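Long-range contact in SusD homolog (Bacteroides thetaiotaomicron, PDB 3EHM), which probably binds mucin O-glycans at the cell surface as a SusD-like lipoprotein, helping this gut symbiont use host glycans: residues Glu266-Gly278 / Tyr307-Glu320. Sequence-based numbering, arbitrary orientation.
Sequences EYNETRMGATIWG and YFPVAPTNSKSKSE
P309 packs against both M272 and W277 where a loop of this SusD-like fold joins the start of helix 274-282 through a single beta bridge, G273 with V310. V310 N donates to M272 O at 2.9 Å, an almost linear bond, while A274 N returns a weak one to V310 O. G273 is the helix N-cap, and its own carbonyl accepts from W277 N.

W277 suits its place by offering a broad flat surface. With CG anti to the backbone N (chi1 165°), its CB meets P309 CB at 3.9 Å; farther out, CG, CD2 and CE3 lie against P309 CG, and P309 CD makes a CH-pi contact over the five-membered ring, 4.2 Å from its centroid. CD1 touches Y307 CB, and NE1 comes 3.5 Å from Y307 O. Without the indole, as with an alanine here, the proline ring would lose its aromatic cover, and a gap would probably open over P309 and beside Y307 CB.

M272, modelled as selenomethionine, has the unbranched chain of methionine: it runs straight until a bend at chi3 (66°) turns CE onto the F308-P309 peptide, 3.4 Å from P309 N, and against P309 CB. A274 is small enough for the helix start to approach, its CB resting on P312 CD.

Near Y267, the long chain of K318 reaches across. Fully extended, it carries NZ to Y267 O at 2.8 Å, and a water links the same NZ to E269 OE2.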
ATOM      1  N   GLU A 266      17.007  -8.952  11.322  1.00 19.73           N
ATOM      2  CA  GLU A 266      16.981  -9.451  12.690  1.00 19.31           C
ATOM      3  C   GLU A 266      16.259 -10.783  12.835  1.00 17.88           C
ATOM      4  O   GLU A 266      16.817 -11.746  13.362  1.00 17.61           O
ATOM      5  CB  GLU A 266      16.334  -8.421  13.617  1.00 22.18           C
ATOM      6  CG  GLU A 266      17.106  -7.111  13.749  1.00 27.93           C
ATOM      7  CD  GLU A 266      18.548  -7.312  14.196  1.00 30.29           C
ATOM      8  OE1 GLU A 266      18.789  -8.154  15.091  1.00 31.37           O
ATOM      9  OE2 GLU A 266      19.438  -6.617  13.661  1.00 31.68           O
ATOM     10  N   TYR A 267      15.018 -10.839  12.363  1.00 16.80           N
ATOM     11  CA  TYR A 267      14.223 -12.055  12.466  1.00 15.03           C
ATOM     12  C   TYR A 267      14.421 -13.013  11.291  1.00 15.94           C
ATOM     13  O   TYR A 267      14.076 -14.197  11.385  1.00 14.18           O
ATOM     14  CB  TYR A 267      12.734 -11.702  12.576  1.00 14.44           C
ATOM     15  CG  TYR A 267      12.391 -10.705  13.666  1.00 14.49           C
ATOM     16  CD1 TYR A 267      13.022 -10.745  14.910  1.00 15.95           C
ATOM     17  CD2 TYR A 267      11.395  -9.747  13.466  1.00 15.87           C
ATOM     18  CE1 TYR A 267      12.668  -9.853  15.929  1.00 16.61           C
ATOM     19  CE2 TYR A 267      11.032  -8.856  14.478  1.00 15.30           C
ATOM     20  CZ  TYR A 267      11.672  -8.915  15.706  1.00 15.47           C
ATOM     21  OH  TYR A 267      11.297  -8.050  16.712  1.00 16.30           O
ATOM     22  N   ASN A 268      14.966 -12.500  10.188  1.00 15.13           N
ATOM     23  CA  ASN A 268      15.198 -13.306   8.994  1.00 15.14           C
ATOM     24  C   ASN A 268      13.887 -13.900   8.500  1.00 15.69           C
ATOM     25  O   ASN A 268      13.829 -15.070   8.108  1.00 15.47           O
ATOM     26  CB  ASN A 268      16.191 -14.428   9.304  1.00 16.30           C
ATOM     27  CG  ASN A 268      17.591 -13.912   9.518  1.00 15.61           C
ATOM     28  OD1 ASN A 268      18.205 -14.150  10.561  1.00 18.30           O
ATOM     29  ND2 ASN A 268      18.106 -13.193   8.531  1.00 10.90           N
ATOM     30  N   GLU A 269      12.840 -13.082   8.510  1.00 16.11           N
ATOM     31  CA  GLU A 269      11.519 -13.530   8.098  1.00 16.41           C
ATOM     32  C   GLU A 269      11.005 -12.920   6.796  1.00 16.47           C
ATOM     33  O   GLU A 269      10.208 -13.538   6.100  1.00 19.56           O
ATOM     34  CB  GLU A 269      10.514 -13.281   9.236  1.00 17.20           C
ATOM     35  CG  GLU A 269      10.897 -14.004  10.536  1.00 18.43           C
ATOM     36  CD  GLU A 269       9.962 -13.715  11.704  1.00 20.73           C
ATOM     37  OE1 GLU A 269       9.552 -12.548  11.877  1.00 19.87           O
ATOM     38  OE2 GLU A 269       9.652 -14.660  12.461  1.00 20.42           O
ATOM     39  N   THR A 270      11.455 -11.720   6.450  1.00 16.60           N
ATOM     40  CA  THR A 270      10.987 -11.097   5.216  1.00 14.33           C
ATOM     41  C   THR A 270      11.970 -11.243   4.062  1.00 12.87           C
ATOM     42  O   THR A 270      13.121 -10.823   4.151  1.00 12.90           O
ATOM     43  CB  THR A 270      10.662  -9.610   5.435  1.00 14.72           C
ATOM     44  OG1 THR A 270       9.551  -9.505   6.334  1.00 14.45           O
ATOM     45  CG2 THR A 270      10.295  -8.938   4.112  1.00 14.07           C
ATOM     46  N   ARG A 271      11.490 -11.834   2.971  1.00 11.51           N
ATOM     47  CA  ARG A 271      12.302 -12.074   1.785  1.00 12.80           C
ATOM     48  C   ARG A 271      11.538 -11.660   0.524  1.00 13.86           C
ATOM     49  O   ARG A 271      10.381 -11.243   0.604  1.00 13.62           O
ATOM     50  CB  ARG A 271      12.667 -13.560   1.724  1.00 11.57           C
ATOM     51  CG  ARG A 271      13.499 -14.048   2.923  1.00 11.38           C
ATOM     52  CD  ARG A 271      14.915 -13.495   2.844  1.00 12.53           C
ATOM     53  NE  ARG A 271      15.800 -13.948   3.920  1.00 11.92           N
ATOM     54  CZ  ARG A 271      16.059 -13.253   5.025  1.00 15.24           C
ATOM     55  NH1 ARG A 271      15.496 -12.066   5.220  1.00 11.26           N
ATOM     56  NH2 ARG A 271      16.914 -13.726   5.924  1.00 13.18           N
HETATM   57  N   MSE A 272      12.187 -11.770  -0.634  1.00 13.44           N
HETATM   58  CA  MSE A 272      11.567 -11.402  -1.911  1.00 13.33           C
HETATM   59  C   MSE A 272      10.387 -12.315  -2.251  1.00 12.65           C
HETATM   60  O   MSE A 272      10.498 -13.538  -2.180  1.00 13.00           O
HETATM   61  CB  MSE A 272      12.606 -11.468  -3.039  1.00 14.21           C
HETATM   62  CG  MSE A 272      12.071 -11.069  -4.413  1.00 15.30           C
HETATM   63 SE   MSE A 272      13.416 -11.261  -5.806  1.00 24.25          SE
HETATM   64  CE  MSE A 272      13.618 -13.185  -5.752  1.00 14.00           C
ATOM     65  N   GLY A 273       9.265 -11.706  -2.622  1.00 11.53           N
ATOM     66  CA  GLY A 273       8.068 -12.461  -2.962  1.00 13.18           C
ATOM     67  C   GLY A 273       8.072 -13.048  -4.362  1.00 12.75           C
ATOM     68  O   GLY A 273       8.689 -12.500  -5.273  1.00 13.04           O
ATOM     69  N   ALA A 274       7.358 -14.158  -4.536  1.00 13.31           N
ATOM     70  CA  ALA A 274       7.294 -14.849  -5.825  1.00 13.77           C
ATOM     71  C   ALA A 274       6.613 -14.040  -6.916  1.00 12.91           C
ATOM     72  O   ALA A 274       7.086 -13.990  -8.050  1.00 11.05           O
ATOM     73  CB  ALA A 274       6.589 -16.187  -5.661  1.00 12.96           C
ATOM     74  N   THR A 275       5.503 -13.397  -6.577  1.00 13.05           N
ATOM     75  CA  THR A 275       4.778 -12.610  -7.562  1.00 13.57           C
ATOM     76  C   THR A 275       5.621 -11.489  -8.167  1.00 12.68           C
ATOM     77  O   THR A 275       5.767 -11.403  -9.385  1.00 12.44           O
ATOM     78  CB  THR A 275       3.506 -11.996  -6.955  1.00 12.12           C
ATOM     79  OG1 THR A 275       2.683 -13.043  -6.423  1.00 14.31           O
ATOM     80  CG2 THR A 275       2.725 -11.236  -8.026  1.00 14.55           C
ATOM     81  N   ILE A 276       6.187 -10.629  -7.328  1.00 11.50           N
ATOM     82  CA  ILE A 276       6.977  -9.539  -7.868  1.00 11.77           C
ATOM     83  C   ILE A 276       8.207 -10.076  -8.606  1.00 10.01           C
ATOM     84  O   ILE A 276       8.624  -9.515  -9.614  1.00  9.95           O
ATOM     85  CB  ILE A 276       7.371  -8.523  -6.761  1.00 11.97           C
ATOM     86  CG1 ILE A 276       7.924  -7.251  -7.413  1.00 13.92           C
ATOM     87  CG2 ILE A 276       8.375  -9.137  -5.793  1.00 11.69           C
ATOM     88  CD1 ILE A 276       8.150  -6.113  -6.430  1.00 13.64           C
ATOM     89  N   TRP A 277       8.778 -11.174  -8.122  1.00 11.34           N
ATOM     90  CA  TRP A 277       9.934 -11.750  -8.799  1.00 13.33           C
ATOM     91  C   TRP A 277       9.530 -12.198 -10.199  1.00 12.58           C
ATOM     92  O   TRP A 277      10.246 -11.957 -11.163  1.00 12.39           O
ATOM     93  CB  TRP A 277      10.482 -12.960  -8.046  1.00 12.27           C
ATOM     94  CG  TRP A 277      11.425 -13.766  -8.904  1.00 16.89           C
ATOM     95  CD1 TRP A 277      12.730 -13.478  -9.186  1.00 16.78           C
ATOM     96  CD2 TRP A 277      11.101 -14.940  -9.662  1.00 17.15           C
ATOM     97  NE1 TRP A 277      13.238 -14.398 -10.075  1.00 17.77           N
ATOM     98  CE2 TRP A 277      12.260 -15.306 -10.384  1.00 16.39           C
ATOM     99  CE3 TRP A 277       9.942 -15.716  -9.805  1.00 17.28           C
ATOM    100  CZ2 TRP A 277      12.295 -16.418 -11.236  1.00 19.12           C
ATOM    101  CZ3 TRP A 277       9.975 -16.822 -10.654  1.00 18.89           C
ATOM    102  CH2 TRP A 277      11.146 -17.161 -11.358  1.00 17.36           C
ATOM    103  N   GLY A 278       8.383 -12.867 -10.292  1.00 13.62           N
ATOM    104  CA  GLY A 278       7.900 -13.354 -11.573  1.00 13.36           C
ATOM    105  C   GLY A 278       7.801 -12.272 -12.626  1.00 12.43           C
ATOM    106  O   GLY A 278       8.207 -12.473 -13.778  1.00 11.68           O
ATOM    107  N   TYR A 307      18.448 -14.896  -8.002  1.00 19.62           N
ATOM    108  CA  TYR A 307      17.253 -14.320  -7.399  1.00 18.52           C
ATOM    109  C   TYR A 307      16.271 -15.433  -7.052  1.00 16.70           C
ATOM    110  O   TYR A 307      15.579 -15.956  -7.923  1.00 16.42           O
ATOM    111  CB  TYR A 307      16.635 -13.315  -8.372  1.00 18.43           C
ATOM    112  CG  TYR A 307      17.516 -12.104  -8.567  1.00 18.22           C
ATOM    113  CD1 TYR A 307      17.595 -11.117  -7.585  1.00 17.61           C
ATOM    114  CD2 TYR A 307      18.325 -11.975  -9.701  1.00 19.62           C
ATOM    115  CE1 TYR A 307      18.452 -10.037  -7.718  1.00 17.91           C
ATOM    116  CE2 TYR A 307      19.190 -10.895  -9.845  1.00 20.20           C
ATOM    117  CZ  TYR A 307      19.249  -9.931  -8.846  1.00 18.68           C
ATOM    118  OH  TYR A 307      20.105  -8.864  -8.964  1.00 22.61           O
ATOM    119  N   PHE A 308      16.232 -15.792  -5.770  1.00 16.62           N
ATOM    120  CA  PHE A 308      15.372 -16.863  -5.266  1.00 15.31           C
ATOM    121  C   PHE A 308      14.230 -16.314  -4.413  1.00 15.32           C
ATOM    122  O   PHE A 308      14.454 -15.794  -3.320  1.00 13.40           O
ATOM    123  CB  PHE A 308      16.193 -17.833  -4.410  1.00 16.28           C
ATOM    124  CG  PHE A 308      17.461 -18.312  -5.068  1.00 18.39           C
ATOM    125  CD1 PHE A 308      18.629 -18.447  -4.325  1.00 17.08           C
ATOM    126  CD2 PHE A 308      17.489 -18.637  -6.421  1.00 19.35           C
ATOM    127  CE1 PHE A 308      19.812 -18.899  -4.917  1.00 20.56           C
ATOM    128  CE2 PHE A 308      18.667 -19.093  -7.025  1.00 20.00           C
ATOM    129  CZ  PHE A 308      19.828 -19.222  -6.270  1.00 20.23           C
ATOM    130  N   PRO A 309      12.987 -16.439  -4.898  1.00 14.92           N
ATOM    131  CA  PRO A 309      11.828 -15.942  -4.153  1.00 16.15           C
ATOM    132  C   PRO A 309      11.251 -16.941  -3.153  1.00 16.11           C
ATOM    133  O   PRO A 309      11.575 -18.128  -3.175  1.00 16.72           O
ATOM    134  CB  PRO A 309      10.836 -15.624  -5.260  1.00 15.28           C
ATOM    135  CG  PRO A 309      11.080 -16.752  -6.218  1.00 17.57           C
ATOM    136  CD  PRO A 309      12.601 -16.829  -6.267  1.00 15.31           C
ATOM    137  N   VAL A 310      10.398 -16.433  -2.270  1.00 16.44           N
ATOM    138  CA  VAL A 310       9.712 -17.247  -1.278  1.00 14.31           C
ATOM    139  C   VAL A 310       8.241 -17.110  -1.656  1.00 14.38           C
ATOM    140  O   VAL A 310       7.753 -16.002  -1.897  1.00 14.26           O
ATOM    141  CB  VAL A 310       9.959 -16.720   0.150  1.00 15.15           C
ATOM    142  CG1 VAL A 310       9.135 -17.512   1.157  1.00 12.31           C
ATOM    143  CG2 VAL A 310      11.445 -16.840   0.487  1.00 14.28           C
ATOM    144  N   ALA A 311       7.541 -18.235  -1.730  1.00 14.73           N
ATOM    145  CA  ALA A 311       6.142 -18.226  -2.132  1.00 15.88           C
ATOM    146  C   ALA A 311       5.231 -17.462  -1.180  1.00 16.16           C
ATOM    147  O   ALA A 311       5.537 -17.306   0.005  1.00 14.02           O
ATOM    148  CB  ALA A 311       5.648 -19.654  -2.305  1.00 18.45           C
ATOM    149  N   PRO A 312       4.097 -16.961  -1.695  1.00 15.81           N
ATOM    150  CA  PRO A 312       3.158 -16.211  -0.857  1.00 15.89           C
ATOM    151  C   PRO A 312       2.455 -17.131   0.128  1.00 16.07           C
ATOM    152  O   PRO A 312       2.200 -18.299  -0.175  1.00 16.62           O
ATOM    153  CB  PRO A 312       2.202 -15.602  -1.873  1.00 15.28           C
ATOM    154  CG  PRO A 312       2.154 -16.644  -2.939  1.00 15.62           C
ATOM    155  CD  PRO A 312       3.612 -17.037  -3.084  1.00 17.16           C
ATOM    156  N   THR A 313       2.156 -16.597   1.307  1.00 16.50           N
ATOM    157  CA  THR A 313       1.481 -17.354   2.353  1.00 16.66           C
ATOM    158  C   THR A 313       2.175 -18.707   2.531  1.00 16.01           C
ATOM    159  O   THR A 313       1.569 -19.770   2.382  1.00 15.24           O
ATOM    160  CB  THR A 313      -0.018 -17.527   2.001  1.00 16.44           C
ATOM    161  OG1 THR A 313      -0.575 -16.241   1.683  1.00 17.84           O
ATOM    162  CG2 THR A 313      -0.792 -18.103   3.181  1.00 15.87           C
ATOM    163  N   ASN A 314       3.463 -18.633   2.856  1.00 16.49           N
ATOM    164  CA  ASN A 314       4.318 -19.793   3.070  1.00 17.23           C
ATOM    165  C   ASN A 314       3.709 -20.746   4.089  1.00 17.71           C
ATOM    166  O   ASN A 314       3.227 -20.314   5.133  1.00 17.74           O
ATOM    167  CB  ASN A 314       5.693 -19.325   3.560  1.00 18.62           C
ATOM    168  CG  ASN A 314       6.713 -20.451   3.639  1.00 20.54           C
ATOM    169  OD1 ASN A 314       7.858 -20.227   4.026  1.00 26.25           O
ATOM    170  ND2 ASN A 314       6.311 -21.657   3.269  1.00 18.86           N
ATOM    171  N   SER A 315       3.732 -22.041   3.784  1.00 16.25           N
ATOM    172  CA  SER A 315       3.175 -23.034   4.693  1.00 18.45           C
ATOM    173  C   SER A 315       4.274 -23.733   5.485  1.00 18.12           C
ATOM    174  O   SER A 315       3.991 -24.512   6.390  1.00 19.60           O
ATOM    175  CB  SER A 315       2.360 -24.072   3.916  1.00 18.60           C
ATOM    176  OG  SER A 315       3.193 -24.851   3.075  1.00 19.29           O
ATOM    177  N   LYS A 316       5.527 -23.434   5.154  1.00 18.29           N
ATOM    178  CA  LYS A 316       6.668 -24.048   5.831  1.00 19.18           C
ATOM    179  C   LYS A 316       7.167 -23.276   7.049  1.00 18.92           C
ATOM    180  O   LYS A 316       7.043 -22.051   7.124  1.00 17.49           O
ATOM    181  CB  LYS A 316       7.826 -24.221   4.844  1.00 20.83           C
ATOM    182  CG  LYS A 316       7.929 -25.602   4.205  1.00 25.78           C
ATOM    183  CD  LYS A 316       6.682 -25.982   3.433  1.00 27.94           C
ATOM    184  CE  LYS A 316       6.871 -27.323   2.718  1.00 30.62           C
ATOM    185  NZ  LYS A 316       7.199 -28.451   3.648  1.00 27.14           N
ATOM    186  N   SER A 317       7.740 -24.007   8.002  1.00 17.10           N
ATOM    187  CA  SER A 317       8.286 -23.407   9.213  1.00 17.56           C
ATOM    188  C   SER A 317       9.541 -22.606   8.878  1.00 16.69           C
ATOM    189  O   SER A 317      10.144 -22.792   7.823  1.00 15.83           O
ATOM    190  CB  SER A 317       8.647 -24.496  10.231  1.00 17.57           C
ATOM    191  OG  SER A 317       7.491 -25.192  10.661  1.00 25.70           O
ATOM    192  N   LYS A 318       9.933 -21.715   9.782  1.00 16.92           N
ATOM    193  CA  LYS A 318      11.133 -20.914   9.581  1.00 16.35           C
ATOM    194  C   LYS A 318      12.348 -21.837   9.544  1.00 17.05           C
ATOM    195  O   LYS A 318      12.394 -22.827  10.263  1.00 17.32           O
ATOM    196  CB  LYS A 318      11.302 -19.916  10.728  1.00 17.16           C
ATOM    197  CG  LYS A 318      12.578 -19.090  10.637  1.00 17.17           C
ATOM    198  CD  LYS A 318      12.737 -18.176  11.839  1.00 20.09           C
ATOM    199  CE  LYS A 318      14.014 -17.359  11.737  1.00 19.67           C
ATOM    200  NZ  LYS A 318      14.258 -16.550  12.964  1.00 18.85           N
ATOM    201  N   SER A 319      13.327 -21.516   8.708  1.00 18.23           N
ATOM    202  CA  SER A 319      14.542 -22.319   8.618  1.00 19.71           C
ATOM    203  C   SER A 319      15.752 -21.401   8.469  1.00 20.57           C
ATOM    204  O   SER A 319      15.631 -20.279   7.970  1.00 20.16           O
ATOM    205  CB  SER A 319      14.463 -23.281   7.434  1.00 21.41           C
ATOM    206  OG  SER A 319      15.658 -24.036   7.326  1.00 21.73           O
ATOM    207  N   GLU A 320      16.917 -21.876   8.897  1.00 20.84           N
ATOM    208  CA  GLU A 320      18.124 -21.065   8.817  1.00 21.92           C
ATOM    209  C   GLU A 320      19.337 -21.768   8.215  1.00 22.29           C
ATOM    210  O   GLU A 320      20.460 -21.300   8.374  1.00 22.23           O
ATOM    211  CB  GLU A 320      18.482 -20.534  10.207  1.00 24.69           C
ATOM    212  CG  GLU A 320      17.354 -19.752  10.870  1.00 27.74           C
ATOM    213  CD  GLU A 320      17.789 -19.053  12.145  1.00 30.55           C
ATOM    214  OE1 GLU A 320      18.666 -18.168  12.075  1.00 33.08           O
ATOM    215  OE2 GLU A 320      17.250 -19.387  13.220  1.00 32.83           O
TER
HETATM  216  O   HOH W   1      11.587 -15.470  14.368  1.00 26.24           O